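Local atomic coordinates of acetylene hydratase (Pelobacter acetylenicus, PDB entry 2E7Z), a protein that catalyses the hydration of acetylene to acetaldehyde, using a tungsten-bis(molybdopterin guanine dinucleotide) cofactor and carrying one [4Fe-4S] cluster. Residues S114-L119 with R462-P467; V332-I337 with N468-P473; G475-Q480 with Y535-K540. All coordinates share one frame; numbering follows the deposited sequence. Where two conformers were deposited one is given.

Contact 1 of 3, residues S114-L119 with R462-P467. With MGD (2-amino-5,6-dimercapto-7-methyl-3,7,8a,9-tetrahydro-8-oxa-1,3,9,10-tetraaza-anthracen-4-one guanosine dinucleotide), chain E.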
loop_
_atom_site.group_PDB
_atom_site.type_symbol
_atom_site.label_atom_id
_atom_site.label_comp_id
_atom_site.label_asym_id
_atom_site.label_seq_id
_atom_site.Cartn_x
_atom_site.Cartn_y
_atom_site.Cartn_z
ATOM N N SER A 114 10.390 -2.020 12.440
ATOM C CA SER A 114 11.377 -1.750 13.464
ATOM C C SER A 114 11.027 -0.651 14.453
ATOM O O SER A 114 11.756 -0.503 15.419
ATOM C CB SER A 114 12.725 -1.397 12.820
ATOM O OG SER A 114 13.274 -2.550 12.203
ATOM N N GLU A 115 9.926 0.095 14.264
ATOM C CA GLU A 115 9.703 1.230 15.167
ATOM C C GLU A 115 8.534 1.054 16.136
ATOM O O GLU A 115 8.506 1.744 17.148
ATOM C CB GLU A 115 9.661 2.576 14.431
ATOM C CG GLU A 115 8.705 2.722 13.238
ATOM C CD GLU A 115 7.247 3.004 13.572
ATOM O OE1 GLU A 115 6.892 3.446 14.705
ATOM O OE2 GLU A 115 6.405 2.828 12.649
ATOM N N TYR A 116 7.582 0.158 15.855
ATOM C CA TYR A 116 6.613 -0.294 16.857
ATOM C C TYR A 116 5.749 0.844 17.407
ATOM O O TYR A 116 5.224 0.746 18.515
ATOM C CB TYR A 116 7.293 -1.061 17.993
ATOM C CG TYR A 116 8.021 -2.291 17.506
ATOM C CD1 TYR A 116 7.333 -3.471 17.277
ATOM C CD2 TYR A 116 9.385 -2.246 17.206
ATOM C CE1 TYR A 116 7.983 -4.607 16.804
ATOM C CE2 TYR A 116 10.058 -3.371 16.702
ATOM C CZ TYR A 116 9.329 -4.547 16.493
ATOM O OH TYR A 116 9.935 -5.677 16.001
ATOM N N GLY A 117 5.547 1.893 16.618
ATOM C CA GLY A 117 4.739 3.052 17.037
ATOM C C GLY A 117 5.543 4.266 17.438
ATOM O O GLY A 117 4.967 5.362 17.647
ATOM N N THR A 118 6.871 4.109 17.557
ATOM C CA THR A 118 7.668 5.221 18.029
ATOM C C THR A 118 7.847 6.342 17.002
ATOM O O THR A 118 8.176 7.458 17.391
ATOM C CB THR A 118 9.050 4.768 18.565
ATOM O OG1 THR A 118 9.808 4.143 17.525
ATOM C CG2 THR A 118 8.880 3.812 19.741
ATOM N N LEU A 119 7.599 6.065 15.714
ATOM C CA LEU A 119 7.681 7.125 14.738
ATOM C C LEU A 119 6.563 8.141 14.918
ATOM O O LEU A 119 6.827 9.320 15.027
ATOM C CB LEU A 119 7.747 6.534 13.314
ATOM C CG LEU A 119 7.915 7.525 12.156
ATOM C CD1 LEU A 119 6.615 8.233 11.695
ATOM C CD2 LEU A 119 9.061 8.539 12.374
ATOM N N ARG A 462 18.026 -8.294 11.175
ATOM C CA ARG A 462 17.215 -7.786 12.274
ATOM C C ARG A 462 16.173 -8.771 12.777
ATOM O O ARG A 462 15.584 -9.514 11.989
ATOM C CB ARG A 462 16.522 -6.482 11.841
ATOM C CG ARG A 462 15.503 -6.645 10.676
ATOM C CD ARG A 462 15.089 -5.280 10.166
ATOM N NE ARG A 462 14.164 -5.360 9.037
ATOM C CZ ARG A 462 14.227 -4.558 7.968
ATOM N NH1 ARG A 462 13.340 -4.682 6.993
ATOM N NH2 ARG A 462 15.158 -3.603 7.893
ATOM N N PRO A 463 15.893 -8.725 14.084
ATOM C CA PRO A 463 14.734 -9.461 14.594
ATOM C C PRO A 463 13.469 -8.643 14.318
ATOM O O PRO A 463 13.551 -7.413 14.213
ATOM C CB PRO A 463 14.989 -9.489 16.089
ATOM C CG PRO A 463 15.681 -8.183 16.367
ATOM C CD PRO A 463 16.555 -7.932 15.144
ATOM N N VAL A 464 12.330 -9.305 14.225
ATOM C CA VAL A 464 11.040 -8.610 14.120
ATOM C C VAL A 464 9.973 -9.359 14.896
ATOM O O VAL A 464 9.859 -10.580 14.787
ATOM C CB VAL A 464 10.555 -8.502 12.635
ATOM C CG1 VAL A 464 9.203 -7.777 12.560
ATOM C CG2 VAL A 464 11.562 -7.774 11.769
ATOM N N VAL A 465 9.205 -8.609 15.683
ATOM C CA VAL A 465 7.931 -9.098 16.186
ATOM C C VAL A 465 6.835 -8.475 15.336
ATOM O O VAL A 465 6.795 -7.261 15.155
ATOM C CB VAL A 465 7.732 -8.702 17.677
ATOM C CG1 VAL A 465 6.270 -8.897 18.140
ATOM C CG2 VAL A 465 8.680 -9.501 18.563
ATOM N N GLN A 466 5.941 -9.323 14.834
ATOM C CA GLN A 466 4.776 -8.856 14.071
ATOM C C GLN A 466 3.533 -8.910 14.954
ATOM O O GLN A 466 3.557 -9.529 16.016
ATOM C CB GLN A 466 4.572 -9.763 12.860
ATOM C CG GLN A 466 5.710 -9.607 11.864
ATOM C CD GLN A 466 5.411 -10.219 10.513
ATOM O OE1 GLN A 466 4.878 -11.317 10.443
ATOM N NE2 GLN A 466 5.768 -9.509 9.429
ATOM N N PRO A 467 2.413 -8.310 14.505
ATOM C CA PRO A 467 2.236 -7.620 13.219
ATOM C C PRO A 467 2.629 -6.144 13.241
ATOM O O PRO A 467 2.456 -5.474 14.263
ATOM C CB PRO A 467 0.729 -7.748 12.975
ATOM C CG PRO A 467 0.125 -7.701 14.385
ATOM C CD PRO A 467 1.148 -8.433 15.262
HETATM P PB MGD E . 9.235 2.370 -2.980
HETATM O O1B MGD E . 8.575 3.655 -3.415
HETATM O O2B MGD E . 9.960 1.536 -3.970
HETATM O O3B MGD E . 8.182 1.382 -2.280
HETATM O O3A MGD E . 5.816 1.952 -1.657
HETATM P PA MGD E . 7.235 1.561 -0.995
HETATM O O1A MGD E . 7.199 0.206 -0.354
HETATM O O2A MGD E . 7.641 2.760 -0.191
HETATM O "O5'" MGD E . 10.243 2.780 -1.790
HETATM C "C5'" MGD E . 10.703 1.778 -0.899
HETATM C "C4'" MGD E . 12.095 2.198 -0.472
HETATM O "O4'" MGD E . 12.458 1.380 0.651
HETATM C "C3'" MGD E . 13.173 1.898 -1.509
HETATM O "O3'" MGD E . 13.881 3.113 -1.808
HETATM C "C2'" MGD E . 14.098 0.833 -0.883
HETATM O "O2'" MGD E . 15.499 0.929 -1.211
HETATM C "C1'" MGD E . 13.873 1.088 0.583
HETATM N N9 MGD E . 14.051 -0.061 1.484
HETATM C C8 MGD E . 13.693 -1.350 1.262
HETATM N N7 MGD E . 13.917 -2.102 2.352
HETATM C C5 MGD E . 14.358 -1.264 3.316
HETATM C C6 MGD E . 14.776 -1.376 4.703
HETATM O O6 MGD E . 14.755 -2.473 5.300
HETATM N N1 MGD E . 15.142 -0.233 5.308
HETATM C C2 MGD E . 15.242 0.952 4.715
HETATM N N2 MGD E . 15.631 2.031 5.453
HETATM N N3 MGD E . 14.884 1.126 3.446
HETATM C C4 MGD E . 14.442 0.065 2.741
HETATM C C10 MGD E . 4.965 0.887 -2.083
HETATM C C11 MGD E . 3.596 1.490 -2.310
HETATM O O11 MGD E . 3.739 2.357 -3.433
HETATM C C12 MGD E . 2.588 0.402 -2.590
HETATM S S12 MGD E . 2.460 -0.889 -1.475
HETATM C C13 MGD E . 1.772 0.474 -3.654
HETATM S S13 MGD E . 0.713 -0.793 -4.071
HETATM C C14 MGD E . 1.736 1.655 -4.573
HETATM N N15 MGD E . 2.289 1.350 -5.883
HETATM C C16 MGD E . 2.379 2.431 -6.710
HETATM C C17 MGD E . 2.242 2.368 -8.172
HETATM O O17 MGD E . 2.015 1.278 -8.742
HETATM N N18 MGD E . 2.358 3.521 -8.862
HETATM C C19 MGD E . 2.591 4.721 -8.275
HETATM N N19 MGD E . 2.705 5.839 -9.023
HETATM N N20 MGD E . 2.751 4.840 -6.951
HETATM C C21 MGD E . 2.643 3.770 -6.153
HETATM N N22 MGD E . 2.774 3.916 -4.833
HETATM C C23 MGD E . 2.486 2.828 -3.921
HETATM O O HOH W 1 12.201 -5.149 14.658
#
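The phenol of Tyr-116 reaches the backbone of 462-467, where its OH accepts a nearly straight bond from Val-465 N (3.0 Å, 166° at the hydrogen). The same OH donates to a water, at 2.7 Å from the water oxygen, and that water in turn donates to Pro-463 O, so the hydroxyl is used in both directions. Beside this bond the ring turns its edge to the backbone of Val-465, CE1 lying 3.3 Å from Val-465 O, and the side chains of Tyr-116 and Val-465 cross at about a right angle. The Tyr-116 side chain touches Ile-517 of helix 513-520. A phenylalanine here would probably leave Val-465 N without its acceptor and the bridging water without its donor.

Tyr-116 sits within a type I' turn from Glu-115 to Thr-118, which probably helps to place it: Glu-115 O receives both Thr-118 N and Thr-118 OG1, and Gly-117 has backbone angles that call for glycine. At the other end, Ser-114 OG approaches Arg-462 CD, though its hydrogen bonds go to Gln-112 O and Arg-513. The Arg-462 chain is extended from CG to NE, and its NH1 (3.1 Å) and NH2 (2.9 Å) both donate to O6 of the cofactor guanine, with Asp-457 and Gln-7 as further partners. Arginine suits a keto oxygen that offers no proton, and the paired Asp-457 probably offsets its charge in this buried place.

Contact 2 of 3, residues V332-I337 with N468-P473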
loop_
_atom_site.group_PDB
_atom_site.type_symbol
_atom_site.label_atom_id
_atom_site.label_comp_id
_atom_site.label_asym_id
_atom_site.label_seq_id
_atom_site.Cartn_x
_atom_site.Cartn_y
_atom_site.Cartn_z
ATOM N N VAL A 332 1.361 -4.966 23.495
ATOM C CA VAL A 332 1.039 -3.551 23.687
ATOM C C VAL A 332 0.700 -2.958 22.329
ATOM O O VAL A 332 1.499 -3.036 21.414
ATOM C CB VAL A 332 2.206 -2.774 24.314
ATOM C CG1 VAL A 332 1.849 -1.305 24.453
ATOM C CG2 VAL A 332 2.561 -3.378 25.676
ATOM N N PRO A 333 -0.510 -2.403 22.158
ATOM C CA PRO A 333 -0.869 -1.888 20.812
ATOM C C PRO A 333 0.104 -0.828 20.280
ATOM O O PRO A 333 0.501 0.106 20.995
ATOM C CB PRO A 333 -2.295 -1.318 21.004
ATOM C CG PRO A 333 -2.813 -2.120 22.149
ATOM C CD PRO A 333 -1.625 -2.259 23.101
ATOM N N ILE A 334 0.442 -0.966 19.006
ATOM C CA ILE A 334 1.220 0.072 18.327
ATOM C C ILE A 334 0.476 1.414 18.459
ATOM O O ILE A 334 1.089 2.463 18.665
ATOM C CB ILE A 334 1.407 -0.311 16.868
ATOM C CG1 ILE A 334 2.424 -1.469 16.763
ATOM C CG2 ILE A 334 1.827 0.883 16.009
ATOM C CD1 ILE A 334 2.544 -2.089 15.362
ATOM N N SER A 335 -0.859 1.372 18.354
ATOM C CA SER A 335 -1.646 2.582 18.451
ATOM C C SER A 335 -1.409 3.316 19.751
ATOM O O SER A 335 -1.409 4.544 19.753
ATOM C CB SER A 335 -3.151 2.260 18.387
ATOM O OG SER A 335 -3.473 1.639 17.145
ATOM N N LYS A 336 -1.219 2.574 20.841
ATOM C CA LYS A 336 -1.020 3.199 22.151
ATOM C C LYS A 336 0.386 3.795 22.249
ATOM O O LYS A 336 0.577 4.885 22.772
ATOM C CB LYS A 336 -1.268 2.174 23.247
ATOM C CG LYS A 336 -2.682 1.599 23.210
ATOM C CD LYS A 336 -3.060 0.975 24.538
ATOM C CE LYS A 336 -4.550 1.131 24.799
ATOM N NZ LYS A 336 -4.961 2.556 24.757
ATOM N N ILE A 337 1.376 3.075 21.692
ATOM C CA ILE A 337 2.768 3.564 21.656
ATOM C C ILE A 337 2.837 4.872 20.849
ATOM O O ILE A 337 3.589 5.778 21.190
ATOM C CB ILE A 337 3.748 2.459 21.128
ATOM C CG1 ILE A 337 3.754 1.326 22.152
ATOM C CG2 ILE A 337 5.162 3.028 20.925
ATOM C CD1 ILE A 337 4.430 0.048 21.679
ATOM N N ASN A 468 3.160 -5.656 12.116
ATOM C CA ASN A 468 3.498 -4.244 11.989
ATOM C C ASN A 468 2.569 -3.404 11.138
ATOM O O ASN A 468 2.800 -2.210 10.924
ATOM C CB ASN A 468 4.940 -4.146 11.583
ATOM C CG ASN A 468 5.836 -4.652 12.701
ATOM O OD1 ASN A 468 6.486 -5.701 12.591
ATOM N ND2 ASN A 468 5.788 -3.954 13.831
ATOM N N TRP A 469 1.481 -4.052 10.717
ATOM C CA TRP A 469 0.272 -3.348 10.321
ATOM C C TRP A 469 -0.750 -3.738 11.370
ATOM O O TRP A 469 -1.173 -4.902 11.441
ATOM C CB TRP A 469 -0.193 -3.792 8.933
ATOM C CG TRP A 469 0.554 -3.160 7.769
ATOM C CD1 TRP A 469 1.246 -1.985 7.766
ATOM C CD2 TRP A 469 0.616 -3.670 6.434
ATOM N NE1 TRP A 469 1.738 -1.733 6.505
ATOM C CE2 TRP A 469 1.373 -2.759 5.672
ATOM C CE3 TRP A 469 0.125 -4.828 5.813
ATOM C CZ2 TRP A 469 1.646 -2.963 4.326
ATOM C CZ3 TRP A 469 0.404 -5.025 4.477
ATOM C CH2 TRP A 469 1.146 -4.103 3.747
ATOM N N GLU A 470 -1.109 -2.773 12.206
ATOM C CA GLU A 470 -1.987 -3.068 13.333
ATOM C C GLU A 470 -3.382 -3.357 12.843
ATOM O O GLU A 470 -4.011 -2.530 12.164
ATOM C CB GLU A 470 -1.941 -1.922 14.330
ATOM C CG GLU A 470 -2.822 -2.157 15.562
ATOM C CD GLU A 470 -2.142 -1.809 16.885
ATOM O OE1 GLU A 470 -1.278 -2.589 17.335
ATOM O OE2 GLU A 470 -2.487 -0.774 17.504
ATOM N N GLY A 471 -3.849 -4.553 13.179
ATOM C CA GLY A 471 -5.108 -5.064 12.618
ATOM C C GLY A 471 -4.916 -6.521 12.234
ATOM O O GLY A 471 -5.791 -7.355 12.457
ATOM N N ILE A 472 -3.747 -6.864 11.704
ATOM C CA ILE A 472 -3.512 -8.251 11.317
ATOM C C ILE A 472 -3.626 -9.124 12.574
ATOM O O ILE A 472 -2.978 -8.839 13.566
ATOM C CB ILE A 472 -2.127 -8.431 10.679
ATOM C CG1 ILE A 472 -1.974 -7.544 9.444
ATOM C CG2 ILE A 472 -1.900 -9.910 10.291
ATOM C CD1 ILE A 472 -0.563 -7.593 8.824
ATOM N N PRO A 473 -4.501 -10.147 12.548
ATOM C CA PRO A 473 -4.783 -10.911 13.759
ATOM C C PRO A 473 -3.783 -12.042 14.084
ATOM O O PRO A 473 -4.166 -13.033 14.704
ATOM C CB PRO A 473 -6.171 -11.492 13.470
ATOM C CG PRO A 473 -6.190 -11.677 12.009
ATOM C CD PRO A 473 -5.366 -10.559 11.422
#
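The Glu-470 carboxylate is the flat group that meets the start of helix 334-337, and its two oxygens are approached differently. Ile-334 N comes to OE1 on the syn side, 2.9 Å away and 26° out of the plane. At OE2 there are two donors: Ser-335 OG arrives on the anti side at 2.6 Å, close to the plane, whereas Ser-335 N stands above it at 2.8 Å. Pro-333 CB also packs against OE2, at 3.5 Å.

CG of Glu-470 lies anti to the backbone N (chi1 -179°), and the chain then bends at chi2. The side chains of Ile-334 and Glu-470 run antiparallel alongside each other, Ile-334 CB 3.6 Å from Glu-470 OE1, and Ile-334 CD1 reaches on to Asn-468 CA at 4.1 Å. Serine suits its place because its hydroxyl serves Glu-470 as donor while His-382 N bonds to the same OG.

Pro-333, which has no N-H to give, occupies the N-cap position. The acid of a distant loop therefore takes up the first amides of the short helix, a common arrangement of an anion at a helix N-terminus, where the helix dipole probably favours its charge; here it joins the N-terminus of helix 334-337 to the loop between strands 452-455 and 474-476.

Contact 3 of 3, residues G475-Q480 with Y535-K540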
loop_
_atom_site.group_PDB
_atom_site.type_symbol
_atom_site.label_atom_id
_atom_site.label_comp_id
_atom_site.label_asym_id
_atom_site.label_seq_id
_atom_site.Cartn_x
_atom_site.Cartn_y
_atom_site.Cartn_z
ATOM N N GLY A 475 0.876 -12.679 14.458
ATOM C CA GLY A 475 2.235 -12.221 14.160
ATOM C C GLY A 475 3.145 -13.406 13.940
ATOM O O GLY A 475 3.075 -14.380 14.689
ATOM N N ASN A 476 3.970 -13.332 12.897
ATOM C CA ASN A 476 5.101 -14.256 12.725
ATOM C C ASN A 476 6.385 -13.659 13.277
ATOM O O ASN A 476 6.700 -12.504 13.016
ATOM C CB ASN A 476 5.307 -14.595 11.241
ATOM C CG ASN A 476 4.165 -15.422 10.667
ATOM O OD1 ASN A 476 3.697 -15.179 9.552
ATOM N ND2 ASN A 476 3.688 -16.369 11.442
ATOM N N THR A 477 7.132 -14.451 14.030
ATOM C CA THR A 477 8.454 -14.013 14.471
ATOM C C THR A 477 9.493 -14.119 13.350
ATOM O O THR A 477 9.415 -15.006 12.501
ATOM C CB THR A 477 8.907 -14.839 15.689
ATOM O OG1 THR A 477 8.872 -16.233 15.333
ATOM C CG2 THR A 477 7.981 -14.595 16.873
ATOM N N SER A 478 10.450 -13.196 13.378
ATOM C CA SER A 478 11.571 -13.190 12.465
ATOM C C SER A 478 12.870 -13.152 13.246
ATOM O O SER A 478 13.104 -12.228 14.017
ATOM C CB SER A 478 11.492 -11.970 11.560
ATOM O OG SER A 478 12.430 -12.120 10.519
ATOM N N GLN A 479 13.726 -14.146 13.040
ATOM C CA GLN A 479 15.027 -14.152 13.691
ATOM C C GLN A 479 16.026 -13.325 12.928
ATOM O O GLN A 479 15.973 -13.267 11.681
ATOM C CB GLN A 479 15.514 -15.590 13.828
ATOM C CG GLN A 479 14.593 -16.473 14.665
ATOM C CD GLN A 479 15.218 -17.820 14.895
ATOM O OE1 GLN A 479 15.354 -18.620 13.973
ATOM N NE2 GLN A 479 15.673 -18.046 16.112
ATOM N N GLN A 480 16.952 -12.719 13.677
ATOM C CA GLN A 480 18.090 -12.027 13.094
ATOM C C GLN A 480 19.126 -13.025 12.561
ATOM O O GLN A 480 19.591 -13.884 13.318
ATOM C CB GLN A 480 18.738 -11.166 14.147
ATOM C CG GLN A 480 19.830 -10.279 13.624
ATOM C CD GLN A 480 20.353 -9.305 14.648
ATOM O OE1 GLN A 480 19.877 -9.261 15.791
ATOM N NE2 GLN A 480 21.310 -8.494 14.244
ATOM N N TYR A 535 6.949 -19.933 15.969
ATOM C CA TYR A 535 6.761 -19.279 14.678
ATOM C C TYR A 535 5.716 -18.180 14.675
ATOM O O TYR A 535 5.937 -17.108 14.105
ATOM C CB TYR A 535 6.323 -20.274 13.607
ATOM C CG TYR A 535 7.371 -21.226 13.129
ATOM C CD1 TYR A 535 8.671 -20.807 12.878
ATOM C CD2 TYR A 535 7.030 -22.542 12.842
ATOM C CE1 TYR A 535 9.633 -21.709 12.391
ATOM C CE2 TYR A 535 7.957 -23.434 12.360
ATOM C CZ TYR A 535 9.265 -23.024 12.133
ATOM O OH TYR A 535 10.218 -23.906 11.657
ATOM N N THR A 536 4.549 -18.475 15.253
ATOM C CA THR A 536 3.363 -17.642 15.040
ATOM C C THR A 536 2.554 -17.508 16.313
ATOM O O THR A 536 2.337 -18.502 17.002
ATOM C CB THR A 536 2.447 -18.327 13.996
ATOM O OG1 THR A 536 3.217 -18.626 12.823
ATOM C CG2 THR A 536 1.225 -17.452 13.649
ATOM N N TYR A 537 2.073 -16.296 16.579
ATOM C CA TYR A 537 1.188 -16.043 17.696
ATOM C C TYR A 537 -0.131 -15.495 17.188
ATOM O O TYR A 537 -0.171 -14.404 16.613
ATOM C CB TYR A 537 1.826 -15.039 18.649
ATOM C CG TYR A 537 3.069 -15.576 19.318
ATOM C CD1 TYR A 537 4.321 -15.437 18.732
ATOM C CD2 TYR A 537 2.991 -16.213 20.551
ATOM C CE1 TYR A 537 5.470 -15.927 19.364
ATOM C CE2 TYR A 537 4.115 -16.695 21.196
ATOM C CZ TYR A 537 5.347 -16.554 20.601
ATOM O OH TYR A 537 6.454 -17.039 21.263
ATOM N N MET A 538 -1.206 -16.257 17.396
ATOM C CA MET A 538 -2.528 -15.823 16.973
ATOM C C MET A 538 -3.133 -14.866 17.979
ATOM O O MET A 538 -2.951 -15.033 19.188
ATOM C CB MET A 538 -3.469 -17.032 16.803
ATOM C CG MET A 538 -2.961 -18.095 15.821
ATOM S SD MET A 538 -2.610 -17.507 14.142
ATOM C CE MET A 538 -4.140 -16.656 13.758
ATOM N N SER A 539 -3.861 -13.872 17.480
ATOM C CA SER A 539 -4.581 -12.936 18.332
ATOM C C SER A 539 -5.995 -13.440 18.595
ATOM O O SER A 539 -6.620 -14.073 17.729
ATOM C CB SER A 539 -4.706 -11.569 17.654
ATOM O OG SER A 539 -5.298 -10.623 18.525
ATOM N N LYS A 540 -6.493 -13.145 19.788
ATOM C CA LYS A 540 -7.929 -13.223 20.040
ATOM C C LYS A 540 -8.579 -11.993 19.422
ATOM O O LYS A 540 -7.920 -10.976 19.168
ATOM C CB LYS A 540 -8.198 -13.235 21.539
ATOM C CG LYS A 540 -7.631 -14.447 22.271
ATOM C CD LYS A 540 -7.756 -14.281 23.774
ATOM C CE LYS A 540 -9.061 -14.867 24.303
ATOM N NZ LYS A 540 -8.997 -15.178 25.778
HETATM O O HOH W 2 7.487 -17.251 11.849
#
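Tyr-535 O is gripped from several directions. Thr-477 N gives it a backbone hydrogen bond of 2.9 Å, and a water donates to it at 2.7 Å from the water oxygen. That water also donates to Thr-477 O, so it links the two chains beside the Thr-477 bond. Asn-476 CA adds a weaker CA-H...O contact to Tyr-535 O, 3.3 Å long.

Further along, Gly-475 and Tyr-537 form an antiparallel hydrogen-bonded pair. Tyr-537 N reaches Gly-475 O at 2.9 Å, and Gly-475 N returns a bond to Tyr-537 O at 3.0 Å. Glycine suits this position because a side chain would run into the backbone carbonyl of Gln-466.

Between these rungs lies the non-hydrogen-bonded pair of Asn-476 and Thr-536, whose side chains run alongside each other and point the same way. OD1 of the Asn-476 amide bonds to Thr-36 OG1. The opposite face of the ribbon carries Tyr-537, whose ring edge receives Thr-477 CG2 at 3.8 Å from CE1. Thr-477 OG1 lies between the backbone N and the carbonyl carbon (chi1 56°), where it bonds to Gln-534 O; CG2 is thereby left for the ring. Tyrosine suits its place because its OH, beyond the aromatic edge, bonds to Tyr-531 O.

Strands 474-476 and 536-538 thus make a two-stranded antiparallel ribbon. Three main-chain hydrogen bonds join the strands and the adjoining Thr-477 and Tyr-535, and these need no particular side chain, while Asn-476, Thr-477 and Tyr-537 carry polar links to Thr-36, Gln-534 and Tyr-531.

All three contacts are largely buried, and each uses part of one continuous run of chain: 462-467 in contact 1, 468-473 in contact 2 and, one residue later, 475-480 in contact 3. Contact 1 is joined by a phenol to a backbone amide and also touches the cofactor; contact 2 relies on a carboxylate at a helix start, and contact 3, farthest from the chain centre and with Tyr-535 partly exposed, relies on strand pairing. They also touch one another. Val-464 O and Ser-478 N probably hydrogen-bond between contacts 1 and 3, Pro-473 O and Ser-539 N between 2 and 3, and Ile-337 packs on Tyr-116 and Gly-117 between 1 and 2.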